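Local coordinates for protein OBCA, Oxalate Biosynthetic Component A (Burkholderia glumae, PDB 4NNB) that binds a magnesium ion and probably belongs, through its larger part, to the TIM-barrel superfamily, with an N-terminal region of a family of its own, at residues A[56-68]-A[153-165]. Residues are numbered along the deposited sequence; the frame is centred on the assembly and turned at random.
Sequences VVPAGGRLLQVGH and ERQHHYLPPALIE
Y158 OH donates a short hydrogen bond, 2.5 Å, to a water that is also held by two backbone groups of the 58-61 turn. That water accepts from G61 N at 3.2 Å and donates to P58 O, linking the tyrosine hydroxyl by one bond to both. The water lies at the edge of the Y158 ring, in its plane. Beside it, V57 CG2 comes within 3.5 Å of Y158 OH, and P161 CG packs on the carbonyls of P58 and A59.

Beyond the turn, strands 62-66 and 155-159 run antiparallel at 179°, and six backbone bonds join the hydrogen-bonded pairs R62-L159, L64-H157 and V66-Q155. On the face bearing L63 and Q65, L63 CD1 sits over the H156 ring, 3.7 Å from its centroid, a CH-pi contact. H156 CB makes a second, 3.6 Å from the H68 ring centroid and 11° off its normal, while H68 NE2 bonds to F23 O. On the other face, chi1 of -64° puts R62 CG 3.6 Å from I164 CD1; a bend at chi2 then turns the chain, and I164 CG2 lies over one guanidinium face. R62 NH1 bonds to G61 O at 2.9 Å, from above the carbonyl plane. At the far end, R154 NH1 donates to G67 O at 2.9 Å, in the guanidinium plane but off the oxygen's lone pairs.

This pairing belongs to the N-terminal family region: strand 62-66 is central, between 155-159 and 184-185, and P160 N-caps helix 161-170. Helix 172-180 covers the R62 face, where L175 touches R62 and I164 and E179 salt-bridges R62 NE.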
ATOM      1  N   VAL A  56     -16.115  17.624  -1.443  1.00 47.43           N
ATOM      2  CA  VAL A  56     -17.378  18.300  -1.730  1.00 43.92           C
ATOM      3  C   VAL A  56     -17.963  17.813  -3.054  1.00 45.71           C
ATOM      4  O   VAL A  56     -17.257  17.746  -4.060  1.00 47.67           O
ATOM      5  CB  VAL A  56     -17.202  19.843  -1.776  1.00 43.00           C
ATOM      6  CG1 VAL A  56     -18.424  20.504  -2.386  1.00 41.76           C
ATOM      7  CG2 VAL A  56     -16.947  20.389  -0.378  1.00 45.65           C
ATOM      8  N   VAL A  57     -19.250  17.465  -3.054  1.00 43.26           N
ATOM      9  CA  VAL A  57     -19.921  17.051  -4.287  1.00 43.74           C
ATOM     10  C   VAL A  57     -21.240  17.789  -4.517  1.00 41.42           C
ATOM     11  O   VAL A  57     -21.950  18.124  -3.565  1.00 45.08           O
ATOM     12  CB  VAL A  57     -20.184  15.520  -4.314  1.00 45.83           C
ATOM     13  CG1 VAL A  57     -18.883  14.756  -4.512  1.00 40.38           C
ATOM     14  CG2 VAL A  57     -20.901  15.078  -3.044  1.00 39.23           C
ATOM     15  N   PRO A  58     -21.566  18.055  -5.787  1.00 42.79           N
ATOM     16  CA  PRO A  58     -22.861  18.646  -6.152  1.00 45.51           C
ATOM     17  C   PRO A  58     -23.983  17.619  -6.072  1.00 45.02           C
ATOM     18  O   PRO A  58     -23.745  16.468  -5.704  1.00 41.14           O
ATOM     19  CB  PRO A  58     -22.651  19.064  -7.611  1.00 41.07           C
ATOM     20  CG  PRO A  58     -21.598  18.136  -8.119  1.00 44.64           C
ATOM     21  CD  PRO A  58     -20.671  17.917  -6.951  1.00 43.21           C
ATOM     22  N   ALA A  59     -25.198  18.026  -6.418  1.00 41.91           N
ATOM     23  CA  ALA A  59     -26.319  17.096  -6.455  1.00 43.59           C
ATOM     24  C   ALA A  59     -26.153  16.117  -7.613  1.00 39.00           C
ATOM     25  O   ALA A  59     -25.375  16.363  -8.532  1.00 40.54           O
ATOM     26  CB  ALA A  59     -27.636  17.846  -6.574  1.00 46.77           C
ATOM     27  N   GLY A  60     -26.876  15.001  -7.555  1.00 42.12           N
ATOM     28  CA  GLY A  60     -26.872  14.039  -8.644  1.00 40.71           C
ATOM     29  C   GLY A  60     -26.266  12.681  -8.322  1.00 39.30           C
ATOM     30  O   GLY A  60     -26.205  11.806  -9.188  1.00 38.04           O
ATOM     31  N   GLY A  61     -25.815  12.498  -7.085  1.00 38.27           N
ATOM     32  CA  GLY A  61     -25.242  11.225  -6.671  1.00 35.50           C
ATOM     33  C   GLY A  61     -26.344  10.209  -6.442  1.00 36.75           C
ATOM     34  O   GLY A  61     -27.524  10.562  -6.496  1.00 30.39           O
ATOM     35  N   ARG A  62     -25.969   8.949  -6.215  1.00 33.69           N
ATOM     36  CA  ARG A  62     -26.929   7.940  -5.778  1.00 30.60           C
ATOM     37  C   ARG A  62     -26.457   7.302  -4.472  1.00 32.71           C
ATOM     38  O   ARG A  62     -25.252   7.082  -4.270  1.00 30.83           O
ATOM     39  CB  ARG A  62     -27.159   6.862  -6.849  1.00 28.97           C
ATOM     40  CG  ARG A  62     -27.782   7.354  -8.156  1.00 33.11           C
ATOM     41  CD  ARG A  62     -29.243   7.768  -7.975  1.00 31.77           C
ATOM     42  NE  ARG A  62     -29.831   8.258  -9.221  1.00 34.52           N
ATOM     43  CZ  ARG A  62     -29.662   9.486  -9.709  1.00 38.77           C
ATOM     44  NH1 ARG A  62     -28.909  10.379  -9.070  1.00 37.05           N
ATOM     45  NH2 ARG A  62     -30.250   9.828 -10.847  1.00 39.37           N
ATOM     46  N   LEU A  63     -27.410   7.022  -3.587  1.00 29.62           N
ATOM     47  CA  LEU A  63     -27.107   6.434  -2.285  1.00 32.10           C
ATOM     48  C   LEU A  63     -27.915   5.170  -2.102  1.00 28.56           C
ATOM     49  O   LEU A  63     -29.137   5.176  -2.291  1.00 31.01           O
ATOM     50  CB  LEU A  63     -27.430   7.418  -1.151  1.00 28.67           C
ATOM     51  CG  LEU A  63     -27.368   6.885   0.291  1.00 33.42           C
ATOM     52  CD1 LEU A  63     -25.932   6.587   0.714  1.00 30.09           C
ATOM     53  CD2 LEU A  63     -28.014   7.860   1.275  1.00 33.67           C
ATOM     54  N   LEU A  64     -27.231   4.080  -1.773  1.00 28.56           N
ATOM     55  CA  LEU A  64     -27.896   2.851  -1.375  1.00 29.11           C
ATOM     56  C   LEU A  64     -27.771   2.736   0.142  1.00 36.96           C
ATOM     57  O   LEU A  64     -26.662   2.586   0.676  1.00 32.75           O
ATOM     58  CB  LEU A  64     -27.259   1.627  -2.062  1.00 26.63           C
ATOM     59  CG  LEU A  64     -27.926   0.282  -1.735  1.00 28.24           C
ATOM     60  CD1 LEU A  64     -29.420   0.325  -2.109  1.00 31.72           C
ATOM     61  CD2 LEU A  64     -27.209  -0.904  -2.410  1.00 26.61           C
ATOM     62  N   GLN A  65     -28.904   2.804   0.834  1.00 30.80           N
ATOM     63  CA  GLN A  65     -28.888   2.893   2.289  1.00 34.07           C
ATOM     64  C   GLN A  65     -29.857   1.912   2.943  1.00 38.84           C
ATOM     65  O   GLN A  65     -31.016   1.807   2.543  1.00 36.54           O
ATOM     66  CB  GLN A  65     -29.179   4.337   2.706  1.00 41.52           C
ATOM     67  CG  GLN A  65     -30.082   4.504   3.915  1.00 49.08           C
ATOM     68  CD  GLN A  65     -30.184   5.957   4.355  1.00 44.93           C
ATOM     69  OE1 GLN A  65     -30.231   6.869   3.527  1.00 48.62           O
ATOM     70  NE2 GLN A  65     -30.213   6.177   5.660  1.00 44.54           N
ATOM     71  N   VAL A  66     -29.364   1.173   3.934  1.00 37.17           N
ATOM     72  CA  VAL A  66     -30.188   0.228   4.685  1.00 39.42           C
ATOM     73  C   VAL A  66     -29.871   0.334   6.173  1.00 49.23           C
ATOM     74  O   VAL A  66     -28.703   0.258   6.566  1.00 43.43           O
ATOM     75  CB  VAL A  66     -29.935  -1.236   4.272  1.00 42.17           C
ATOM     76  CG1 VAL A  66     -30.774  -2.171   5.132  1.00 48.17           C
ATOM     77  CG2 VAL A  66     -30.237  -1.463   2.803  1.00 41.34           C
ATOM     78  N   GLY A  67     -30.913   0.505   6.987  1.00 50.23           N
ATOM     79  CA  GLY A  67     -30.788   0.548   8.434  1.00 50.38           C
ATOM     80  C   GLY A  67     -29.678   1.452   8.927  1.00 57.20           C
ATOM     81  O   GLY A  67     -28.753   0.996   9.606  1.00 62.59           O
ATOM     82  N   HIS A  68     -29.765   2.737   8.601  1.00 52.98           N
ATOM     83  CA  HIS A  68     -28.621   3.614   8.809  1.00 56.12           C
ATOM     84  C   HIS A  68     -28.937   5.065   9.150  1.00 62.01           C
ATOM     85  O   HIS A  68     -28.105   5.946   8.921  1.00 65.77           O
ATOM     86  CB  HIS A  68     -27.733   3.584   7.568  1.00 55.44           C
ATOM     87  CG  HIS A  68     -26.287   3.380   7.872  1.00 46.96           C
ATOM     88  ND1 HIS A  68     -25.447   4.417   8.220  1.00 44.47           N
ATOM     89  CD2 HIS A  68     -25.531   2.257   7.892  1.00 44.59           C
ATOM     90  CE1 HIS A  68     -24.234   3.942   8.434  1.00 41.16           C
ATOM     91  NE2 HIS A  68     -24.257   2.634   8.244  1.00 46.30           N
ATOM     92  N   GLU A 153     -26.292  -6.675   6.368  1.00 43.29           N
ATOM     93  CA  GLU A 153     -27.620  -6.086   6.510  1.00 48.77           C
ATOM     94  C   GLU A 153     -27.608  -4.582   6.245  1.00 47.65           C
ATOM     95  O   GLU A 153     -28.183  -4.117   5.260  1.00 57.13           O
ATOM     96  CB  GLU A 153     -28.179  -6.375   7.904  1.00 49.01           C
ATOM     97  CG  GLU A 153     -27.307  -7.304   8.751  1.00 57.40           C
ATOM     98  CD  GLU A 153     -26.076  -6.614   9.323  1.00 58.40           C
ATOM     99  OE1 GLU A 153     -26.174  -5.422   9.691  1.00 55.75           O
ATOM    100  OE2 GLU A 153     -25.011  -7.270   9.397  1.00 58.28           O
ATOM    101  N   ARG A 154     -26.928  -3.831   7.108  1.00 44.16           N
ATOM    102  CA  ARG A 154     -26.864  -2.373   6.992  1.00 41.06           C
ATOM    103  C   ARG A 154     -25.783  -1.897   6.022  1.00 37.67           C
ATOM    104  O   ARG A 154     -24.814  -2.609   5.766  1.00 38.57           O
ATOM    105  CB  ARG A 154     -26.597  -1.755   8.366  1.00 48.87           C
ATOM    106  CG  ARG A 154     -27.429  -2.348   9.496  1.00 55.43           C
ATOM    107  CD  ARG A 154     -27.011  -1.762  10.844  1.00 59.27           C
ATOM    108  NE  ARG A 154     -27.785  -2.321  11.947  1.00 61.55           N
ATOM    109  CZ  ARG A 154     -28.904  -1.779  12.419  1.00 63.56           C
ATOM    110  NH1 ARG A 154     -29.377  -0.660  11.882  1.00 67.19           N
ATOM    111  NH2 ARG A 154     -29.547  -2.354  13.426  1.00 60.93           N
ATOM    112  N   GLN A 155     -25.954  -0.682   5.501  1.00 36.15           N
ATOM    113  CA  GLN A 155     -24.956  -0.040   4.647  1.00 33.79           C
ATOM    114  C   GLN A 155     -25.383   1.387   4.330  1.00 37.62           C
ATOM    115  O   GLN A 155     -26.567   1.732   4.392  1.00 32.97           O
ATOM    116  CB  GLN A 155     -24.768  -0.803   3.324  1.00 35.33           C
ATOM    117  CG  GLN A 155     -25.901  -0.576   2.334  1.00 32.70           C
ATOM    118  CD  GLN A 155     -25.927  -1.579   1.199  1.00 34.70           C
ATOM    119  OE1 GLN A 155     -26.884  -2.342   1.056  1.00 34.34           O
ATOM    120  NE2 GLN A 155     -24.886  -1.571   0.377  1.00 30.02           N
ATOM    121  N   HIS A 156     -24.406   2.208   3.973  1.00 30.06           N
ATOM    122  CA  HIS A 156     -24.655   3.570   3.572  1.00 30.89           C
ATOM    123  C   HIS A 156     -23.626   3.881   2.503  1.00 33.40           C
ATOM    124  O   HIS A 156     -22.578   4.476   2.785  1.00 32.08           O
ATOM    125  CB  HIS A 156     -24.491   4.500   4.773  1.00 33.73           C
ATOM    126  CG  HIS A 156     -25.032   5.873   4.546  1.00 32.84           C
ATOM    127  ND1 HIS A 156     -24.293   6.877   3.965  1.00 29.86           N
ATOM    128  CD2 HIS A 156     -26.251   6.400   4.816  1.00 34.96           C
ATOM    129  CE1 HIS A 156     -25.034   7.972   3.886  1.00 35.12           C
ATOM    130  NE2 HIS A 156     -26.223   7.706   4.390  1.00 32.86           N
ATOM    131  N   HIS A 157     -23.923   3.464   1.276  1.00 30.49           N
ATOM    132  CA  HIS A 157     -22.943   3.493   0.197  1.00 30.98           C
ATOM    133  C   HIS A 157     -23.345   4.432  -0.934  1.00 30.99           C
ATOM    134  O   HIS A 157     -24.419   4.283  -1.531  1.00 29.27           O
ATOM    135  CB  HIS A 157     -22.685   2.073  -0.323  1.00 28.50           C
ATOM    136  CG  HIS A 157     -22.015   1.184   0.680  1.00 29.16           C
ATOM    137  ND1 HIS A 157     -22.047  -0.191   0.599  1.00 28.90           N
ATOM    138  CD2 HIS A 157     -21.290   1.481   1.785  1.00 27.74           C
ATOM    139  CE1 HIS A 157     -21.376  -0.704   1.615  1.00 28.49           C
ATOM    140  NE2 HIS A 157     -20.907   0.288   2.349  1.00 27.98           N
ATOM    141  N   TYR A 158     -22.458   5.386  -1.223  1.00 27.38           N
ATOM    142  CA  TYR A 158     -22.741   6.490  -2.142  1.00 29.40           C
ATOM    143  C   TYR A 158     -21.848   6.493  -3.393  1.00 28.74           C
ATOM    144  O   TYR A 158     -20.642   6.265  -3.315  1.00 31.59           O
ATOM    145  CB  TYR A 158     -22.594   7.813  -1.375  1.00 33.10           C
ATOM    146  CG  TYR A 158     -22.695   9.084  -2.198  1.00 33.77           C
ATOM    147  CD1 TYR A 158     -21.569   9.654  -2.778  1.00 33.59           C
ATOM    148  CD2 TYR A 158     -23.912   9.728  -2.364  1.00 36.22           C
ATOM    149  CE1 TYR A 158     -21.657  10.821  -3.512  1.00 36.40           C
ATOM    150  CE2 TYR A 158     -24.016  10.895  -3.099  1.00 36.71           C
ATOM    151  CZ  TYR A 158     -22.887  11.438  -3.670  1.00 39.05           C
ATOM    152  OH  TYR A 158     -22.989  12.602  -4.399  1.00 36.17           O
ATOM    153  N   LEU A 159     -22.453   6.770  -4.543  1.00 30.98           N
ATOM    154  CA  LEU A 159     -21.716   6.975  -5.786  1.00 30.23           C
ATOM    155  C   LEU A 159     -21.866   8.454  -6.193  1.00 34.60           C
ATOM    156  O   LEU A 159     -22.971   8.981  -6.176  1.00 32.88           O
ATOM    157  CB  LEU A 159     -22.266   6.053  -6.878  1.00 29.03           C
ATOM    158  CG  LEU A 159     -22.264   4.558  -6.537  1.00 29.06           C
ATOM    159  CD1 LEU A 159     -22.867   3.716  -7.656  1.00 28.86           C
ATOM    160  CD2 LEU A 159     -20.851   4.074  -6.199  1.00 27.67           C
ATOM    161  N   PRO A 160     -20.756   9.127  -6.557  1.00 36.10           N
ATOM    162  CA  PRO A 160     -20.768  10.572  -6.852  1.00 36.69           C
ATOM    163  C   PRO A 160     -21.399  10.925  -8.203  1.00 37.57           C
ATOM    164  O   PRO A 160     -21.459  10.070  -9.088  1.00 35.96           O
ATOM    165  CB  PRO A 160     -19.274  10.919  -6.878  1.00 37.58           C
ATOM    166  CG  PRO A 160     -18.632   9.671  -7.384  1.00 35.16           C
ATOM    167  CD  PRO A 160     -19.402   8.558  -6.703  1.00 37.58           C
ATOM    168  N   PRO A 161     -21.846  12.182  -8.366  1.00 41.73           N
ATOM    169  CA  PRO A 161     -22.519  12.627  -9.594  1.00 38.69           C
ATOM    170  C   PRO A 161     -21.754  12.292 -10.875  1.00 37.80           C
ATOM    171  O   PRO A 161     -22.377  11.864 -11.832  1.00 37.33           O
ATOM    172  CB  PRO A 161     -22.596  14.145  -9.410  1.00 43.38           C
ATOM    173  CG  PRO A 161     -22.717  14.319  -7.939  1.00 43.04           C
ATOM    174  CD  PRO A 161     -21.830  13.243  -7.340  1.00 40.33           C
ATOM    175  N   ALA A 162     -20.437  12.475 -10.892  1.00 40.11           N
ATOM    176  CA  ALA A 162     -19.643  12.193 -12.092  1.00 42.09           C
ATOM    177  C   ALA A 162     -19.707  10.723 -12.516  1.00 42.75           C
ATOM    178  O   ALA A 162     -19.696  10.407 -13.709  1.00 42.57           O
ATOM    179  CB  ALA A 162     -18.204  12.630 -11.896  1.00 40.08           C
ATOM    180  N   LEU A 163     -19.763   9.822 -11.540  1.00 41.24           N
ATOM    181  CA  LEU A 163     -19.923   8.405 -11.844  1.00 40.12           C
ATOM    182  C   LEU A 163     -21.336   8.137 -12.359  1.00 35.34           C
ATOM    183  O   LEU A 163     -21.523   7.414 -13.335  1.00 34.62           O
ATOM    184  CB  LEU A 163     -19.637   7.555 -10.607  1.00 37.55           C
ATOM    185  CG  LEU A 163     -19.576   6.049 -10.859  1.00 41.04           C
ATOM    186  CD1 LEU A 163     -18.591   5.763 -11.976  1.00 42.13           C
ATOM    187  CD2 LEU A 163     -19.152   5.323  -9.588  1.00 39.41           C
ATOM    188  N   ILE A 164     -22.329   8.724 -11.696  1.00 35.84           N
ATOM    189  CA  ILE A 164     -23.724   8.514 -12.060  1.00 36.27           C
ATOM    190  C   ILE A 164     -24.007   9.069 -13.453  1.00 38.40           C
ATOM    191  O   ILE A 164     -24.728   8.457 -14.251  1.00 37.60           O
ATOM    192  CB  ILE A 164     -24.668   9.142 -11.025  1.00 36.65           C
ATOM    193  CG1 ILE A 164     -24.514   8.423  -9.683  1.00 35.88           C
ATOM    194  CG2 ILE A 164     -26.107   9.073 -11.496  1.00 30.87           C
ATOM    195  CD1 ILE A 164     -24.621   6.894  -9.799  1.00 29.87           C
ATOM    196  N   GLU A 165     -23.424  10.230 -13.738  1.00 42.15           N
ATOM    197  CA  GLU A 165     -23.545  10.854 -15.050  1.00 41.58           C
ATOM    198  C   GLU A 165     -22.938   9.979 -16.141  1.00 39.60           C
ATOM    199  O   GLU A 165     -23.509   9.842 -17.220  1.00 40.15           O
ATOM    200  CB  GLU A 165     -22.925  12.258 -15.036  1.00 41.32           C
ATOM    201  CG  GLU A 165     -23.794  13.262 -14.287  1.00 45.43           C
ATOM    202  CD  GLU A 165     -23.043  14.491 -13.819  1.00 49.70           C
ATOM    203  OE1 GLU A 165     -21.826  14.613 -14.094  1.00 50.64           O
ATOM    204  OE2 GLU A 165     -23.682  15.334 -13.157  1.00 51.38           O
TER
HETATM  205  O   HOH W   1     -24.976  14.177  -4.521  1.00 38.44           O